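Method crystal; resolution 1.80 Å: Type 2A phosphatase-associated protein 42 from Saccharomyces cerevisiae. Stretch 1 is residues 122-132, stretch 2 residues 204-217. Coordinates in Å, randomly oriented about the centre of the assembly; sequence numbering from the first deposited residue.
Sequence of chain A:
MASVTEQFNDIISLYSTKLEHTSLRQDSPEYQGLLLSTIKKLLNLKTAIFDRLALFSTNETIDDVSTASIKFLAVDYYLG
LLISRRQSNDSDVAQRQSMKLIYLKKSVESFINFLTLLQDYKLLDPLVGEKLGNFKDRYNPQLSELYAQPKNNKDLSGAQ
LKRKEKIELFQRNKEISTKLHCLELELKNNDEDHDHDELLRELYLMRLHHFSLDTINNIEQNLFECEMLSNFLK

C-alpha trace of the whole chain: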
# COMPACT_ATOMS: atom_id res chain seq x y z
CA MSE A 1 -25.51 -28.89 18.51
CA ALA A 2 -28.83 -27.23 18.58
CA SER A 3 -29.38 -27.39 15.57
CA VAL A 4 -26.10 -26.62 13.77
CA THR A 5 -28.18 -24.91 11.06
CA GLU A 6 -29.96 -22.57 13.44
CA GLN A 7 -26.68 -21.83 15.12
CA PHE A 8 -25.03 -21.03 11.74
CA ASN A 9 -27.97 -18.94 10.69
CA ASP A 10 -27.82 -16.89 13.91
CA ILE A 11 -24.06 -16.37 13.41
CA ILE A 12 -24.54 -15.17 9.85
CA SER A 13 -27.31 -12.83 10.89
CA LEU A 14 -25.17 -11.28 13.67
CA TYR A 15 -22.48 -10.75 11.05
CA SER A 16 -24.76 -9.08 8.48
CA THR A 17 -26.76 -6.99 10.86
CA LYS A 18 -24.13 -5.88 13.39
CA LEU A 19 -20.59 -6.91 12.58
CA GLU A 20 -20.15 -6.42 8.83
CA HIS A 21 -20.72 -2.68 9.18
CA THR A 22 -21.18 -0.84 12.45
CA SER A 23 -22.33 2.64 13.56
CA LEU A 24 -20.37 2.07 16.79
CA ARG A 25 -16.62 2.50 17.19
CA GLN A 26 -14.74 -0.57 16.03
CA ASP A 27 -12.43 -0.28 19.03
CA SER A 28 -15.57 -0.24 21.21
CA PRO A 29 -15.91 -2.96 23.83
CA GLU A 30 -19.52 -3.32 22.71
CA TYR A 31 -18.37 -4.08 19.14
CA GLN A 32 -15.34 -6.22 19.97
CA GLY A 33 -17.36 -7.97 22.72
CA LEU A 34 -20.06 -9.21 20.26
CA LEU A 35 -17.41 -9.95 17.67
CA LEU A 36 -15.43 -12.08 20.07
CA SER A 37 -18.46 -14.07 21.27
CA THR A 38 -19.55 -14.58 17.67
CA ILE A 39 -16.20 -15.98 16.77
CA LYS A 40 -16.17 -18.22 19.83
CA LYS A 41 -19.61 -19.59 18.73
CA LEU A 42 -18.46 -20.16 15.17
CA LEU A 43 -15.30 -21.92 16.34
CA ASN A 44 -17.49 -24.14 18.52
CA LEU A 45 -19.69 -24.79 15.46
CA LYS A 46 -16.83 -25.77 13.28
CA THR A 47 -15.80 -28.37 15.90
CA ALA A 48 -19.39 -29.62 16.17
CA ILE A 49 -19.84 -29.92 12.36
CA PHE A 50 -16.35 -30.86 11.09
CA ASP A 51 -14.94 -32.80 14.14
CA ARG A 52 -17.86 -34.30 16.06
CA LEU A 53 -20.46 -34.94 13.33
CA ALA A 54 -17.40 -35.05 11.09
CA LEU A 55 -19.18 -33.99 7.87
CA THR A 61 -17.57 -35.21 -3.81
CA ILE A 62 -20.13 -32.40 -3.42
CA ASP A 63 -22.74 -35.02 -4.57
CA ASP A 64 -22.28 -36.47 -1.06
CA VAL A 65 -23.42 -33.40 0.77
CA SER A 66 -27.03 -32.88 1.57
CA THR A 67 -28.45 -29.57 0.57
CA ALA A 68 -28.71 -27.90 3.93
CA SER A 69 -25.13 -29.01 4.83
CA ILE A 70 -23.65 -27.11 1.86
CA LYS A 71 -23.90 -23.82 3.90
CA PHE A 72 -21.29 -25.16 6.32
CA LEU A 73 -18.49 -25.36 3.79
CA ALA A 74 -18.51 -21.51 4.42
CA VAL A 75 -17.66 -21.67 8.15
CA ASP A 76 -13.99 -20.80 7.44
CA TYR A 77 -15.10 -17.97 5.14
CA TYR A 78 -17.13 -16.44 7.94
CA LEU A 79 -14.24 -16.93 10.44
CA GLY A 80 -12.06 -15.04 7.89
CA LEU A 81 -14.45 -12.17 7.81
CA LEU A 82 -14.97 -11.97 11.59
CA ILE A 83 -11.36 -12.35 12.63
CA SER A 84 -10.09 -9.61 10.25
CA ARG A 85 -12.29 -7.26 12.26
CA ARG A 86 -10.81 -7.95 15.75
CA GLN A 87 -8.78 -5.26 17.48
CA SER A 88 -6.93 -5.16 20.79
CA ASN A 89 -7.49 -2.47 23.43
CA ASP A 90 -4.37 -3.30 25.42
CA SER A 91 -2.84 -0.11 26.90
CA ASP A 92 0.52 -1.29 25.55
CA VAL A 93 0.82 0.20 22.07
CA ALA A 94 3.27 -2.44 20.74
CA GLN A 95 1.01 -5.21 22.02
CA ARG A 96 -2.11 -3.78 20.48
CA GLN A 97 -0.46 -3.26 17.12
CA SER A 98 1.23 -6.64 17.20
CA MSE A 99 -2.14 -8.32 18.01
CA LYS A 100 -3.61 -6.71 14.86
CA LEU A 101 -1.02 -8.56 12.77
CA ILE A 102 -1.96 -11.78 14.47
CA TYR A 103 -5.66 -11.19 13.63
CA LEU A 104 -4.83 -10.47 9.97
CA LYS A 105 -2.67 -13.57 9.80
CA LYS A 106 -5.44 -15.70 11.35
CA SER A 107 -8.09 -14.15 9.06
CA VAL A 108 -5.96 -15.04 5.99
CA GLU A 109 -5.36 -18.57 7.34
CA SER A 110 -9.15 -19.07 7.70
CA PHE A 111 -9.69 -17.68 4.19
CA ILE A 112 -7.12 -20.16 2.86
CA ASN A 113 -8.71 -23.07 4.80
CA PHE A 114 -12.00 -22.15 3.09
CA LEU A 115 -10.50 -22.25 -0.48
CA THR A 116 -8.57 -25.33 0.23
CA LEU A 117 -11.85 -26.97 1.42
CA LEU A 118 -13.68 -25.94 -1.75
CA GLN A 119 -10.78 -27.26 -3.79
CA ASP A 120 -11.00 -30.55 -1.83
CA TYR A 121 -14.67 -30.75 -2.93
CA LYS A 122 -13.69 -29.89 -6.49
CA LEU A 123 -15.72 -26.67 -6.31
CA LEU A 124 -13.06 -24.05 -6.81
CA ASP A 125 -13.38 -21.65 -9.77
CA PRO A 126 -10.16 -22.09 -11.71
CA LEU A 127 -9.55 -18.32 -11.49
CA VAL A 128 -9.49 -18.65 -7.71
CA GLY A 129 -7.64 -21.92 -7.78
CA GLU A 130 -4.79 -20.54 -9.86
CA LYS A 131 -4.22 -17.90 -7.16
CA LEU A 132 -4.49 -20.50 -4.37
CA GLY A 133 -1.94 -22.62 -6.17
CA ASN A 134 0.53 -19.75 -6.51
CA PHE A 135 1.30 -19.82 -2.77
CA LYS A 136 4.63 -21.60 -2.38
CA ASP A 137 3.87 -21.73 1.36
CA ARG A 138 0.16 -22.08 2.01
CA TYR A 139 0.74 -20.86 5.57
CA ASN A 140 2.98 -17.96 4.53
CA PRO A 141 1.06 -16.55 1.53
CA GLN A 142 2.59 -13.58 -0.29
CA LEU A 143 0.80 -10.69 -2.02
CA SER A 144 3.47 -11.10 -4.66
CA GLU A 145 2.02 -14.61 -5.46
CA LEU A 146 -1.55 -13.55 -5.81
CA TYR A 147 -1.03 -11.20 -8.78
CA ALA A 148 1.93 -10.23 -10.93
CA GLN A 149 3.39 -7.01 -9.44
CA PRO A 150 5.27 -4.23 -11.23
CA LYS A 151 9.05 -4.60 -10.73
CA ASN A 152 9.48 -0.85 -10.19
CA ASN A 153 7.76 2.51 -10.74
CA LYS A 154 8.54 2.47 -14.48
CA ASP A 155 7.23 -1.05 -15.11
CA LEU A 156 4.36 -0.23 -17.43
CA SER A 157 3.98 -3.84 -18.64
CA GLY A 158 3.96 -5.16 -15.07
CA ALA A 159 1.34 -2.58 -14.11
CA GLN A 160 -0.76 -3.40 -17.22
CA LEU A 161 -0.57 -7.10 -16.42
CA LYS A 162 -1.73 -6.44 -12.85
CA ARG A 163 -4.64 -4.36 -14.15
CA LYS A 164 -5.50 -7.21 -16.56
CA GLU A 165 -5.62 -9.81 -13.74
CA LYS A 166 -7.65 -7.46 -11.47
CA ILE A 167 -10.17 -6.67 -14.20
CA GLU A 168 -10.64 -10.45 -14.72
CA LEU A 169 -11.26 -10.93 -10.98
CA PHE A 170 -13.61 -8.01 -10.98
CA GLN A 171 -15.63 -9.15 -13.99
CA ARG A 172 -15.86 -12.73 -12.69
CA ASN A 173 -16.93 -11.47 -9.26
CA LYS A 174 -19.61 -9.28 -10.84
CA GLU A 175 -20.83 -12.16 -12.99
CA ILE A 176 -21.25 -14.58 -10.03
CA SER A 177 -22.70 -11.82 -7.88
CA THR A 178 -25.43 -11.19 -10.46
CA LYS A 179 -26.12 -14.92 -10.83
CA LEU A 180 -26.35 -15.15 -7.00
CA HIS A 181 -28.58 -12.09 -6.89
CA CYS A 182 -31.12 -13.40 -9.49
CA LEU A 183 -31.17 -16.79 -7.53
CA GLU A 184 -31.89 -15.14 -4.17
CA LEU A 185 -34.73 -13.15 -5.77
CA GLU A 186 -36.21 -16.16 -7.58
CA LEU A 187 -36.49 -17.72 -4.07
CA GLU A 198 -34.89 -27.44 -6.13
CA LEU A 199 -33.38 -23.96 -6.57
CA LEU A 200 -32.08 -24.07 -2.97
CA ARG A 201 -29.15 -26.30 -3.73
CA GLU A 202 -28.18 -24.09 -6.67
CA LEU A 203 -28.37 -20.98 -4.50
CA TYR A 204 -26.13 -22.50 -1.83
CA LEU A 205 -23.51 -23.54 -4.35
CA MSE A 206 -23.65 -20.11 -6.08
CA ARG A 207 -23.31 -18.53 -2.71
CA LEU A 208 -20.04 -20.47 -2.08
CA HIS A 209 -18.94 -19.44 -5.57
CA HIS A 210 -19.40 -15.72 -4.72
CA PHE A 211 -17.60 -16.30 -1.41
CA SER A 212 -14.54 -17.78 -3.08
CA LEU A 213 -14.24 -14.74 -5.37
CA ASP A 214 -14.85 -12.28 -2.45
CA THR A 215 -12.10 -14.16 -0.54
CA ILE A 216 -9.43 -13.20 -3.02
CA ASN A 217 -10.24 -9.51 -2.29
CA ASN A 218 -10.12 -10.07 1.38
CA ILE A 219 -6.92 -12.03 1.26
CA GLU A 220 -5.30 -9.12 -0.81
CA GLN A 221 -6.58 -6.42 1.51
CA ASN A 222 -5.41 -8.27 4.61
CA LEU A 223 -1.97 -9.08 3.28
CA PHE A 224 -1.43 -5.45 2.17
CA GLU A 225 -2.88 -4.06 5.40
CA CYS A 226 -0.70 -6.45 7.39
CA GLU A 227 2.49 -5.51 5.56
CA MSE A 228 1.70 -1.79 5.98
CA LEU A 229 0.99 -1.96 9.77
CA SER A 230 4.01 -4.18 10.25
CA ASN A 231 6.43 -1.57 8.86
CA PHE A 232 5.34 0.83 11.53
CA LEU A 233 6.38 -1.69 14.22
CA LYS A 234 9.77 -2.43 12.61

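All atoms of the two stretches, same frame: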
# COMPACT_ATOMS: atom_id res chain seq x y z
N LYS A 122 -13.71 -30.14 -5.05
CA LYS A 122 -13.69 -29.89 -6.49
C LYS A 122 -14.75 -28.85 -6.84
O LYS A 122 -15.53 -29.07 -7.76
CB LYS A 122 -13.86 -31.20 -7.25
CG LYS A 122 -12.76 -32.22 -7.00
CD LYS A 122 -12.69 -33.28 -8.10
CE LYS A 122 -12.17 -32.69 -9.44
NZ LYS A 122 -12.22 -33.64 -10.58
N LEU A 123 -14.78 -27.74 -6.10
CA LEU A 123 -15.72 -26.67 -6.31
C LEU A 123 -15.06 -25.36 -6.73
O LEU A 123 -15.72 -24.44 -7.13
CB LEU A 123 -16.61 -26.43 -5.08
CG LEU A 123 -17.73 -27.45 -4.82
CD1 LEU A 123 -18.35 -27.26 -3.45
CD2 LEU A 123 -18.77 -27.34 -5.93
N LEU A 124 -13.75 -25.32 -6.70
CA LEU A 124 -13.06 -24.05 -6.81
C LEU A 124 -12.96 -23.54 -8.27
O LEU A 124 -12.34 -24.16 -9.10
CB LEU A 124 -11.71 -24.13 -6.07
CG LEU A 124 -11.07 -22.78 -5.65
CD1 LEU A 124 -12.01 -21.93 -4.81
CD2 LEU A 124 -9.75 -22.99 -4.93
N ASP A 125 -13.62 -22.44 -8.56
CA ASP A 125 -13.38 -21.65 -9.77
C ASP A 125 -11.89 -21.68 -10.15
O ASP A 125 -11.03 -21.43 -9.31
CB ASP A 125 -13.81 -20.21 -9.48
CG ASP A 125 -13.97 -19.38 -10.74
OD1 ASP A 125 -13.05 -19.38 -11.57
OD2 ASP A 125 -15.02 -18.72 -10.88
N PRO A 126 -11.58 -21.97 -11.42
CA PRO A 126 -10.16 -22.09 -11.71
C PRO A 126 -9.41 -20.75 -11.56
O PRO A 126 -8.22 -20.75 -11.30
CB PRO A 126 -10.14 -22.64 -13.12
CG PRO A 126 -11.41 -22.17 -13.72
CD PRO A 126 -12.40 -22.14 -12.62
N LEU A 127 -10.10 -19.63 -11.71
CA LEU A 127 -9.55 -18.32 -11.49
C LEU A 127 -9.06 -18.20 -10.04
O LEU A 127 -8.00 -17.61 -9.75
CB LEU A 127 -10.60 -17.26 -11.77
CG LEU A 127 -10.15 -15.77 -11.76
CD1 LEU A 127 -11.04 -14.90 -12.62
CD2 LEU A 127 -10.12 -15.20 -10.35
N VAL A 128 -9.84 -18.77 -9.12
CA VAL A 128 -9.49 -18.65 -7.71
C VAL A 128 -8.45 -19.66 -7.41
O VAL A 128 -7.52 -19.37 -6.66
CB VAL A 128 -10.73 -18.81 -6.81
CG1 VAL A 128 -10.33 -18.81 -5.31
CG2 VAL A 128 -11.71 -17.70 -7.06
N GLY A 129 -8.58 -20.84 -7.98
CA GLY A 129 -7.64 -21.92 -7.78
C GLY A 129 -6.25 -21.64 -8.26
O GLY A 129 -5.29 -22.13 -7.67
N GLU A 130 -6.11 -20.86 -9.35
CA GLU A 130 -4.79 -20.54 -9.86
C GLU A 130 -4.02 -19.69 -8.83
O GLU A 130 -2.84 -19.90 -8.60
CB GLU A 130 -4.91 -19.79 -11.17
CG GLU A 130 -3.62 -19.74 -11.93
CD GLU A 130 -3.55 -18.52 -12.83
OE1 GLU A 130 -4.41 -17.63 -12.68
OE2 GLU A 130 -2.64 -18.47 -13.68
N LYS A 131 -4.73 -18.75 -8.24
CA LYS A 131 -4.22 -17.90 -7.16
C LYS A 131 -3.85 -18.70 -5.94
O LYS A 131 -2.74 -18.59 -5.47
CB LYS A 131 -5.20 -16.81 -6.83
CG LYS A 131 -5.42 -15.84 -7.95
CD LYS A 131 -6.20 -14.67 -7.50
CE LYS A 131 -6.82 -13.89 -8.66
NZ LYS A 131 -5.91 -13.77 -9.82
N LEU A 132 -4.77 -19.56 -5.48
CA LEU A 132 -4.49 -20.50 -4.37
C LEU A 132 -3.23 -21.31 -4.59
O LEU A 132 -2.43 -21.50 -3.68
CB LEU A 132 -5.69 -21.44 -4.13
CG LEU A 132 -5.55 -22.37 -2.93
CD1 LEU A 132 -5.62 -21.57 -1.62
CD2 LEU A 132 -6.61 -23.48 -2.93
N TYR A 204 -27.16 -22.24 -2.77
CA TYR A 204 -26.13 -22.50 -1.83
C TYR A 204 -24.76 -22.66 -2.46
O TYR A 204 -23.79 -22.14 -1.93
CB TYR A 204 -26.48 -23.71 -0.95
CG TYR A 204 -27.67 -23.47 -0.08
CD1 TYR A 204 -28.14 -22.19 0.18
CD2 TYR A 204 -28.31 -24.53 0.55
CE1 TYR A 204 -29.24 -21.96 1.02
CE2 TYR A 204 -29.40 -24.33 1.38
CZ TYR A 204 -29.86 -23.04 1.62
OH TYR A 204 -30.94 -22.86 2.47
N LEU A 205 -24.70 -23.37 -3.55
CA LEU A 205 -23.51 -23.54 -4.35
C LEU A 205 -23.05 -22.22 -4.96
O LEU A 205 -21.89 -22.01 -4.98
CB LEU A 205 -23.68 -24.56 -5.45
CG LEU A 205 -23.86 -25.99 -4.89
CD1 LEU A 205 -24.37 -26.87 -5.96
CD2 LEU A 205 -22.55 -26.51 -4.34
N MSE A 206 -23.97 -21.43 -5.51
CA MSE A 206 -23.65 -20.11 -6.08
C MSE A 206 -23.16 -19.18 -4.98
O MSE A 206 -22.32 -18.30 -5.20
CB MSE A 206 -24.86 -19.49 -6.80
CG MSE A 206 -24.53 -18.24 -7.66
SE MSE A 206 -23.29 -18.70 -9.10
CE MSE A 206 -24.44 -19.85 -10.18
N ARG A 207 -23.73 -19.34 -3.80
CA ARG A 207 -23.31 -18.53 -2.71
C ARG A 207 -21.80 -18.84 -2.38
O ARG A 207 -20.96 -17.95 -2.30
CB ARG A 207 -24.31 -18.65 -1.57
CG ARG A 207 -23.97 -17.92 -0.32
CD ARG A 207 -25.19 -17.93 0.58
NE ARG A 207 -26.23 -17.09 0.01
CZ ARG A 207 -27.54 -17.26 0.19
NH1 ARG A 207 -28.01 -18.25 0.94
NH2 ARG A 207 -28.38 -16.42 -0.39
N LEU A 208 -21.44 -20.12 -2.32
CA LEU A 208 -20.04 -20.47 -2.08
C LEU A 208 -19.16 -19.88 -3.20
O LEU A 208 -18.07 -19.41 -2.96
CB LEU A 208 -19.86 -22.00 -1.98
CG LEU A 208 -20.53 -22.54 -0.73
CD1 LEU A 208 -20.44 -24.09 -0.77
CD2 LEU A 208 -19.96 -22.07 0.56
N HIS A 209 -19.66 -19.94 -4.42
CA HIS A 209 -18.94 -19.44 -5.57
C HIS A 209 -18.58 -17.94 -5.34
O HIS A 209 -17.48 -17.59 -5.55
CB HIS A 209 -19.77 -19.64 -6.84
CG HIS A 209 -18.97 -19.56 -8.10
ND1 HIS A 209 -19.40 -20.10 -9.29
CD2 HIS A 209 -17.73 -19.07 -8.33
CE1 HIS A 209 -18.48 -19.88 -10.22
NE2 HIS A 209 -17.46 -19.27 -9.66
N HIS A 210 -19.52 -17.15 -4.85
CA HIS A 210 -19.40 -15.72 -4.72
C HIS A 210 -18.40 -15.53 -3.59
O HIS A 210 -17.48 -14.77 -3.74
CB HIS A 210 -20.75 -15.09 -4.43
CG HIS A 210 -20.67 -13.73 -3.85
ND1 HIS A 210 -21.09 -13.45 -2.57
CD2 HIS A 210 -20.18 -12.58 -4.35
CE1 HIS A 210 -20.87 -12.18 -2.30
NE2 HIS A 210 -20.31 -11.63 -3.37
N PHE A 211 -18.56 -16.32 -2.52
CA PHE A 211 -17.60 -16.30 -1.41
C PHE A 211 -16.13 -16.53 -1.79
O PHE A 211 -15.24 -15.81 -1.31
CB PHE A 211 -18.06 -17.22 -0.29
CG PHE A 211 -19.36 -16.85 0.30
CD1 PHE A 211 -19.91 -15.63 0.13
CD2 PHE A 211 -20.02 -17.79 1.15
CE1 PHE A 211 -21.14 -15.28 0.76
CE2 PHE A 211 -21.20 -17.47 1.76
CZ PHE A 211 -21.78 -16.23 1.57
N SER A 212 -15.87 -17.49 -2.67
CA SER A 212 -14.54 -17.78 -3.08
C SER A 212 -13.93 -16.59 -3.86
O SER A 212 -12.76 -16.29 -3.68
CB SER A 212 -14.49 -19.07 -3.92
OG SER A 212 -14.93 -18.81 -5.21
N LEU A 213 -14.72 -15.91 -4.67
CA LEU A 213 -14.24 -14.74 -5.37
C LEU A 213 -14.01 -13.58 -4.34
O LEU A 213 -12.95 -13.03 -4.36
CB LEU A 213 -15.16 -14.37 -6.50
CG LEU A 213 -15.08 -15.46 -7.61
CD1 LEU A 213 -16.35 -15.45 -8.36
CD2 LEU A 213 -13.91 -15.17 -8.59
N ASP A 214 -14.97 -13.28 -3.48
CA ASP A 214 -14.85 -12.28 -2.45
C ASP A 214 -13.59 -12.49 -1.66
O ASP A 214 -12.90 -11.55 -1.40
CB ASP A 214 -16.05 -12.35 -1.46
CG ASP A 214 -16.09 -11.14 -0.49
OD1 ASP A 214 -16.01 -9.98 -0.98
OD2 ASP A 214 -16.20 -11.35 0.74
N THR A 215 -13.28 -13.73 -1.31
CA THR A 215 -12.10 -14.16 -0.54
C THR A 215 -10.80 -13.63 -1.13
O THR A 215 -9.94 -13.15 -0.40
CB THR A 215 -12.07 -15.72 -0.37
OG1 THR A 215 -13.16 -16.06 0.44
CG2 THR A 215 -10.82 -16.26 0.30
N ILE A 216 -10.65 -13.69 -2.44
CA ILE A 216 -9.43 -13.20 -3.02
C ILE A 216 -9.24 -11.71 -2.64
O ILE A 216 -8.17 -11.36 -2.26
CB ILE A 216 -9.34 -13.44 -4.55
CG1 ILE A 216 -9.26 -14.94 -4.88
CG2 ILE A 216 -8.16 -12.65 -5.15
CD1 ILE A 216 -8.19 -15.73 -4.24
N ASN A 217 -10.28 -10.90 -2.70
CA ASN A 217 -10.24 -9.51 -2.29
C ASN A 217 -9.89 -9.31 -0.84
O ASN A 217 -9.20 -8.38 -0.49
CB ASN A 217 -11.53 -8.80 -2.57
CG ASN A 217 -11.73 -8.53 -4.07
OD1 ASN A 217 -10.78 -8.32 -4.81
ND2 ASN A 217 -12.95 -8.52 -4.49
O HOH W 1 -15.49 -21.36 -6.54

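A recurring principle of helical packing is that a polar residue at the start of one helix can both cap that helix and bond to a neighbour, while apolar side chains around it supply contact area. Type 2A phosphatase-associated protein 42 offers a compact example. Residues 122-125 lead into a helix that begins at Pro126, and this helix runs beside helix 204-217, the two N-to-C directions diverging by 40° and the axes approaching to 9.8 Å. The backbones come nearest where Val128 faces Leu213, with their CA atoms 6.6 Å apart.

The polar anchor is Asp125, which serves both helices. Asp125 OD1 accepts from Leu127 N at 3.0 Å, capping an amide in the first turn that has no preceding helical carbonyl to satisfy it. Asp125 OD2 accepts from His209 NE2 at 2.8 Å; with an N-H...acceptor angle of 172°, this bond is nearly linear, and the carboxylate oxygen lies at the ring edge, near the plane of the imidazole. A water extends the link: it accepts from Asp125 N at 3.0 Å and donates to Ser212 OG at 2.9 Å. Ser212 OG in turn donates to His209 O at 2.8 Å, within its own helix.

Apolar packing continues along the interface. Val128 points toward the second helix and fits between two residues, Val128 CG2 lying 3.7 Å from Leu213 CD2 and Val128 CG1 3.9 Å from Ile216 CD1. Leu127 CD2 also reaches Leu213 CD2, at 4.2 Å. Before the helix, Leu123 CD2 meets Leu205 CD2 at 4.2 Å. Lys131 contributes through its aliphatic portion, with Lys131 CD 3.7 Å from Ile216 CG2. Directional bonds thus gather at the helix start, with apolar contacts before and after it.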